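Local coordinates for DBF2 kinase activator protein MOB1 (Saccharomyces cerevisiae, PDB 2HJN) that activates the DBF2 protein kinase by binding it, allowing its phosphorylation by CDC15 in the mitotic exit network, at residues V180-Y185 / G224-L229. Numbering follows the deposited sequence.
Sequences VYAHIY and GPLLEL. With ZN (zinc ion), chain B.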
loop_
_atom_site.group_PDB
_atom_site.type_symbol
_atom_site.label_atom_id
_atom_site.label_comp_id
_atom_site.label_asym_id
_atom_site.label_seq_id
_atom_site.Cartn_x
_atom_site.Cartn_y
_atom_site.Cartn_z
ATOM N N VAL A 180 -5.935 14.686 5.026
ATOM C CA VAL A 180 -5.825 13.500 4.117
ATOM C C VAL A 180 -6.364 12.271 4.829
ATOM O O VAL A 180 -7.144 11.504 4.245
ATOM C CB VAL A 180 -4.372 13.256 3.632
ATOM C CG1 VAL A 180 -4.344 12.068 2.647
ATOM C CG2 VAL A 180 -3.788 14.562 2.956
ATOM N N TYR A 181 -5.986 12.078 6.090
ATOM C CA TYR A 181 -6.594 10.973 6.882
ATOM C C TYR A 181 -8.112 11.128 6.934
ATOM O O TYR A 181 -8.843 10.126 6.802
ATOM C CB TYR A 181 -6.087 10.951 8.344
ATOM C CG TYR A 181 -4.764 10.255 8.574
ATOM C CD1 TYR A 181 -4.617 8.886 8.372
ATOM C CD2 TYR A 181 -3.664 10.980 9.044
ATOM C CE1 TYR A 181 -3.381 8.269 8.622
ATOM C CE2 TYR A 181 -2.467 10.387 9.287
ATOM C CZ TYR A 181 -2.328 9.033 9.083
ATOM O OH TYR A 181 -1.125 8.498 9.377
ATOM N N ALA A 182 -8.576 12.370 7.101
ATOM C CA ALA A 182 -10.033 12.601 7.214
ATOM C C ALA A 182 -10.773 12.172 5.937
ATOM O O ALA A 182 -11.857 11.546 5.997
ATOM C CB ALA A 182 -10.362 14.074 7.589
ATOM N N HIS A 183 -10.223 12.525 4.774
ATOM C CA HIS A 183 -10.865 12.110 3.503
ATOM C C HIS A 183 -10.897 10.567 3.339
ATOM O O HIS A 183 -11.892 9.999 2.846
ATOM C CB HIS A 183 -10.188 12.779 2.284
ATOM C CG HIS A 183 -10.896 12.491 0.998
ATOM N ND1 HIS A 183 -12.175 12.940 0.734
ATOM C CD2 HIS A 183 -10.562 11.668 -0.027
ATOM C CE1 HIS A 183 -12.583 12.437 -0.418
ATOM N NE2 HIS A 183 -11.623 11.658 -0.898
ATOM N N ILE A 184 -9.789 9.901 3.694
ATOM C CA ILE A 184 -9.686 8.437 3.563
ATOM C C ILE A 184 -10.757 7.735 4.383
ATOM O O ILE A 184 -11.471 6.878 3.879
ATOM C CB ILE A 184 -8.235 7.851 3.952
ATOM C CG1 ILE A 184 -7.161 8.246 2.944
ATOM C CG2 ILE A 184 -8.192 6.298 3.921
ATOM C CD1 ILE A 184 -5.744 8.105 3.493
ATOM N N TYR A 185 -10.860 8.106 5.667
ATOM C CA TYR A 185 -11.790 7.446 6.605
ATOM C C TYR A 185 -13.237 7.688 6.219
ATOM O O TYR A 185 -14.073 6.779 6.290
ATOM C CB TYR A 185 -11.564 8.028 8.022
ATOM C CG TYR A 185 -10.598 7.248 8.859
ATOM C CD1 TYR A 185 -9.342 7.779 9.184
ATOM C CD2 TYR A 185 -10.914 5.945 9.299
ATOM C CE1 TYR A 185 -8.430 7.046 9.950
ATOM C CE2 TYR A 185 -10.006 5.202 10.052
ATOM C CZ TYR A 185 -8.760 5.758 10.376
ATOM O OH TYR A 185 -7.845 5.052 11.160
ATOM N N GLY A 224 -11.488 17.947 13.530
ATOM C CA GLY A 224 -12.767 18.125 12.806
ATOM C C GLY A 224 -13.760 16.997 13.016
ATOM O O GLY A 224 -14.186 16.742 14.143
ATOM N N PRO A 225 -14.083 16.255 11.933
ATOM C CA PRO A 225 -15.060 15.174 12.043
ATOM C C PRO A 225 -14.514 13.910 12.717
ATOM O O PRO A 225 -15.319 13.050 13.119
ATOM C CB PRO A 225 -15.414 14.883 10.569
ATOM C CG PRO A 225 -14.107 15.158 9.854
ATOM C CD PRO A 225 -13.563 16.386 10.554
ATOM N N LEU A 226 -13.189 13.770 12.837
ATOM C CA LEU A 226 -12.635 12.552 13.422
ATOM C C LEU A 226 -12.455 12.603 14.984
ATOM O O LEU A 226 -11.886 11.694 15.565
ATOM C CB LEU A 226 -11.350 12.086 12.691
ATOM C CG LEU A 226 -11.391 11.635 11.206
ATOM C CD1 LEU A 226 -10.047 11.044 10.792
ATOM C CD2 LEU A 226 -12.523 10.619 10.945
ATOM N N LEU A 227 -12.950 13.652 15.634
ATOM C CA LEU A 227 -12.794 13.771 17.107
ATOM C C LEU A 227 -13.132 12.520 17.901
ATOM O O LEU A 227 -12.350 12.149 18.750
ATOM C CB LEU A 227 -13.539 14.985 17.695
ATOM C CG LEU A 227 -13.215 15.127 19.190
ATOM C CD1 LEU A 227 -11.729 15.503 19.377
ATOM C CD2 LEU A 227 -14.134 16.087 19.900
ATOM N N GLU A 228 -14.273 11.864 17.617
ATOM C CA GLU A 228 -14.673 10.616 18.313
ATOM C C GLU A 228 -13.732 9.477 18.007
ATOM O O GLU A 228 -13.396 8.655 18.878
ATOM C CB GLU A 228 -16.114 10.171 17.933
ATOM C CG GLU A 228 -16.586 8.882 18.676
ATOM C CD GLU A 228 -18.034 8.485 18.387
ATOM O OE1 GLU A 228 -18.683 9.142 17.547
ATOM O OE2 GLU A 228 -18.544 7.502 18.989
ATOM N N LEU A 229 -13.306 9.413 16.748
ATOM C CA LEU A 229 -12.316 8.408 16.338
ATOM C C LEU A 229 -11.040 8.543 17.186
ATOM O O LEU A 229 -10.512 7.548 17.738
ATOM C CB LEU A 229 -12.025 8.596 14.827
ATOM C CG LEU A 229 -11.717 7.416 13.920
ATOM C CD1 LEU A 229 -10.399 6.923 14.302
ATOM C CD2 LEU A 229 -12.723 6.322 14.142
HETATM ZN ZN ZN B . -11.863 10.561 -2.718
#
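Leu226 packs on Ala182 and Tyr185, CD1 touching both and CD2 only the tyrosine, joining helix 165-187 of the Mob1/phocein fold to the start of the C-terminal helix 227-233 by apolar packing. Leu226 CD1 sits 3.7 Å from Tyr185 CD1, approaching the ring obliquely. Leu226 CD1 also lies 3.9 Å from Ala182 CA, against the helix backbone. The second methyl, Leu226 CD2, lies 4.0 Å from Tyr185 CB, and the Leu226 and Tyr185 side chains cross at about a right angle. Leu226 occupies the N-cap position; chi1 of -64° sets its CG anti to the carbonyl carbon, and from there the two branches carry the methyls to Tyr185. One turn further on, Leu229 CD1 reaches Tyr185 CZ at 4.4 Å, so both leucines line the same tyrosine. Helix 198-214 closes this buried cluster: Phe205 touches both leucines and meets the Tyr185 ring edge-to-face, Asn202 OD1 hydrogen-bonds the Tyr185 hydroxyl and anchors the far end of the ring, and Thr56 of helix 49-58 packs on Tyr185 and Leu229. His183, whose CB points away from the leucines, joins Cys101, Cys106 and His188 in binding zinc: its ND1 is hydrogen-bonded to Ile110 O, and His183 NE2 coordinates the zinc at 2.1 Å.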